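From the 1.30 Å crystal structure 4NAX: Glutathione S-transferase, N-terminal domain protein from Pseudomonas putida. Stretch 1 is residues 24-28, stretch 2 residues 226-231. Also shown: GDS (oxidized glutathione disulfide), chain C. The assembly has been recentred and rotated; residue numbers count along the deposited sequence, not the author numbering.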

# COMPACT_ATOMS: atom_id res chain seq x y z
N TYR A 24 -15.24 -11.15 3.70
CA TYR A 24 -14.53 -12.39 4.05
C TYR A 24 -13.29 -11.96 4.80
O TYR A 24 -12.37 -11.39 4.20
N SER A 25 -13.27 -12.16 6.11
CA SER A 25 -12.29 -11.49 6.93
C SER A 25 -12.05 -12.23 8.25
O SER A 25 -12.53 -13.34 8.46
N LEU A 26 -11.27 -11.58 9.10
CA LEU A 26 -10.88 -12.08 10.41
C LEU A 26 -10.48 -10.83 11.21
O LEU A 26 -9.94 -9.89 10.62
N PRO A 27 -10.73 -10.79 12.55
CA PRO A 27 -10.36 -9.59 13.32
C PRO A 27 -8.84 -9.53 13.50
O PRO A 27 -8.26 -10.18 14.37
N THR A 28 -8.21 -8.81 12.61
CA THR A 28 -6.78 -8.59 12.51
C THR A 28 -6.62 -7.11 12.14
O THR A 28 -7.59 -6.48 11.75
N GLY A 226 -16.29 -2.64 14.90
CA GLY A 226 -15.52 -3.18 13.80
C GLY A 226 -14.30 -3.98 14.22
O GLY A 226 -13.89 -4.91 13.54
N LEU A 227 -13.72 -3.63 15.37
CA LEU A 227 -12.57 -4.36 15.90
C LEU A 227 -12.87 -5.83 16.17
O LEU A 227 -11.94 -6.64 16.26
N LYS A 228 -14.14 -6.18 16.33
CA LYS A 228 -14.54 -7.50 16.80
C LYS A 228 -15.11 -8.40 15.72
O LYS A 228 -15.46 -9.54 16.00
N ILE A 229 -15.22 -7.88 14.50
CA ILE A 229 -15.97 -8.53 13.43
C ILE A 229 -15.00 -9.00 12.34
O ILE A 229 -14.11 -8.24 11.96
N PRO A 230 -15.19 -10.22 11.83
CA PRO A 230 -16.24 -11.19 12.12
C PRO A 230 -15.94 -12.09 13.30
O PRO A 230 -14.79 -12.47 13.52
N GLY A 231 -17.00 -12.49 13.98
CA GLY A 231 -17.00 -13.62 14.87
C GLY A 231 -17.36 -14.87 14.12
O GLY A 231 -17.39 -14.90 12.88

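Which side chains hold the two stretches together? The contact rests mainly on two prolines, Pro27 and Pro230, which lose far more surface to the opposite stretch than any other residue here. Pro27 directs its CA-to-CB bond toward stretch 2, whereas that of Pro230 runs sideways to stretch 1. Their rings meet at CD, with Pro27 CD 4.0 Å from Pro230 CD, an apolar contact between two rigid groups. Because each ring is closed onto its own backbone nitrogen, the freedom left to it is chiefly pucker: C-gamma exo in Pro27, C-gamma endo in Pro230. The peptide bond before Pro230 is cis, so the chain arrives at this ring through a sharp change of direction.

What do the proline rings touch besides each other? Mostly backbone. Pro27 CG lies 3.3 Å from Pro230 O and 3.9 Å from Lys228 O, while Pro27 CB lies 3.6 Å from Leu227 O, so this ring rests against a series of carbonyl oxygens. In return, Pro230 CG comes within 3.3 Å of Ser25 O, and Pro230 CD within 3.6 Å of Leu26 N. No direct hydrogen bond crosses between the stretches, and the fit depends on these van der Waals contacts and on a bridging water. Gly226 to Ile229 form a type I beta turn, with a weak hydrogen bond of 3.4 Å from Ile229 N to Gly226 O; the turn contributes the carbonyls of Leu227 and Lys228 to the surface beneath Pro27.

How does Ser25 take part? Its CA-to-CB bond points sideways, and Ser25 CB packs 3.9 Å from Pro230 CD. The t rotamer, with chi1 at -167°, places Ser25 OG 2.7 Å from the oxygen of water 1. That water donates a hydrogen bond to Ile229 O, also at 2.7 Å from the water oxygen, and so links the serine hydroxyl to the backbone just before the cis proline. Ser25 OG also lies 3.5 Å from Leu26 O, at best a weak hydrogen bond.

Why do the longer side chains stay out of the contact? Their CA-to-CB bonds point away from the other stretch. The Leu26 side chain (chi1 t, chi2 p) makes no close contact with stretch 2, and those of Leu227 and Ile229, both m then t, stay clear of stretch 1. Lys228 is m at chi1 and t at the three angles beyond, an extended chain on an exposed residue. Tyr24, also m at chi1, is buried but points away and makes no contact with stretch 2.

What does Thr28 do instead? Its CA-to-CB bond points away from stretch 2, and its p rotamer, chi1 at 60°, lets Thr28 OG1 donate a 3.3 Å hydrogen bond to Leu26 O. The side chain also caps a backbone nitrogen just past the stretch, before the following helix. Thr28 OG1 lies 3.3 Å from SG5 of the bound glutathione disulfide, setting this residue beside the ligand's disulfide.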

# COMPACT_ATOMS: atom_id res chain seq x y z
CB TYR A 24 -14.22 -13.20 2.79
CG TYR A 24 -15.42 -13.38 1.88
CD1 TYR A 24 -16.37 -14.39 2.07
CD2 TYR A 24 -15.64 -12.50 0.83
CE1 TYR A 24 -17.47 -14.52 1.23
CE2 TYR A 24 -16.72 -12.64 -0.02
CZ TYR A 24 -17.65 -13.63 0.19
OH TYR A 24 -18.71 -13.75 -0.67
CB SER A 25 -12.73 -10.02 7.14
OG SER A 25 -11.69 -9.21 7.69
CB LEU A 26 -9.70 -13.04 10.26
CG LEU A 26 -9.29 -13.82 11.50
CD1 LEU A 26 -10.38 -14.80 11.90
CD2 LEU A 26 -7.99 -14.54 11.21
CB PRO A 27 -11.11 -9.75 14.65
CG PRO A 27 -12.16 -10.76 14.38
CD PRO A 27 -11.59 -11.68 13.35
CB THR A 28 -6.19 -9.39 11.37
OG1 THR A 28 -6.84 -8.97 10.16
CG2 THR A 28 -6.38 -10.88 11.52
CB LEU A 227 -12.06 -3.76 17.22
CG LEU A 227 -11.27 -2.46 17.10
CD1 LEU A 227 -11.01 -1.90 18.49
CD2 LEU A 227 -9.97 -2.62 16.32
CB LYS A 228 -15.57 -7.31 17.93
CG LYS A 228 -15.05 -6.42 19.04
CD LYS A 228 -16.05 -6.26 20.17
CE LYS A 228 -15.53 -5.24 21.15
NZ LYS A 228 -16.35 -5.17 22.37
CB ILE A 229 -16.99 -7.51 12.84
CG1 ILE A 229 -18.04 -7.18 13.92
CG2 ILE A 229 -17.63 -8.01 11.55
CD1 ILE A 229 -18.99 -6.06 13.57
CB PRO A 230 -16.27 -12.05 10.86
CG PRO A 230 -14.86 -12.02 10.39
CD PRO A 230 -14.38 -10.64 10.67
N1 GDS C . 2.37 -14.79 6.47
CA1 GDS C . 2.38 -13.82 7.56
C1 GDS C . 3.73 -13.78 8.23
OE1 GDS C . 4.03 -12.74 8.88
OE2 GDS C . 4.52 -14.75 8.14
CB1 GDS C . 1.30 -14.20 8.58
CG1 GDS C . 0.92 -13.07 9.55
CD1 GDS C . 0.25 -11.92 8.83
O1 GDS C . -0.37 -12.11 7.80
N2 GDS C . 0.40 -10.73 9.39
CA2 GDS C . -0.23 -9.53 8.88
C2 GDS C . 0.79 -8.53 8.42
O2 GDS C . 1.84 -8.36 9.04
CB2 GDS C . -1.10 -8.90 9.97
SG2 GDS C . -2.55 -9.84 10.42
N3 GDS C . 0.48 -7.81 7.35
CA3 GDS C . 1.38 -6.81 6.79
C3 GDS C . 0.69 -5.64 6.13
OE3 GDS C . 1.35 -5.03 5.26
OE4 GDS C . -0.43 -5.33 6.54
N4 GDS C . -2.57 -13.53 6.30
CA4 GDS C . -2.80 -14.89 5.87
C4 GDS C . -1.55 -15.59 5.42
OE5 GDS C . -1.63 -16.80 5.06
OE6 GDS C . -0.47 -14.95 5.45
C5 GDS C . -3.48 -12.59 6.08
O5 GDS C . -4.53 -12.83 5.48
CA5 GDS C . -3.20 -11.21 6.63
N5 GDS C . -3.59 -10.19 5.66
CB5 GDS C . -4.00 -11.04 7.93
SG5 GDS C . -3.87 -9.43 8.70
CA6 GDS C . -2.81 -6.53 2.47
C6 GDS C . -4.04 -5.76 2.87
OE7 GDS C . -5.16 -6.31 2.73
OE8 GDS C . -3.87 -4.59 3.30
N6 GDS C . -1.79 -5.60 1.96
CB6 GDS C . -2.28 -7.32 3.67
CG6 GDS C . -3.28 -8.38 4.14
CD6 GDS C . -2.71 -9.29 5.19
O6 GDS C . -1.55 -9.18 5.61
O HOH W 1 -13.04 -7.71 9.50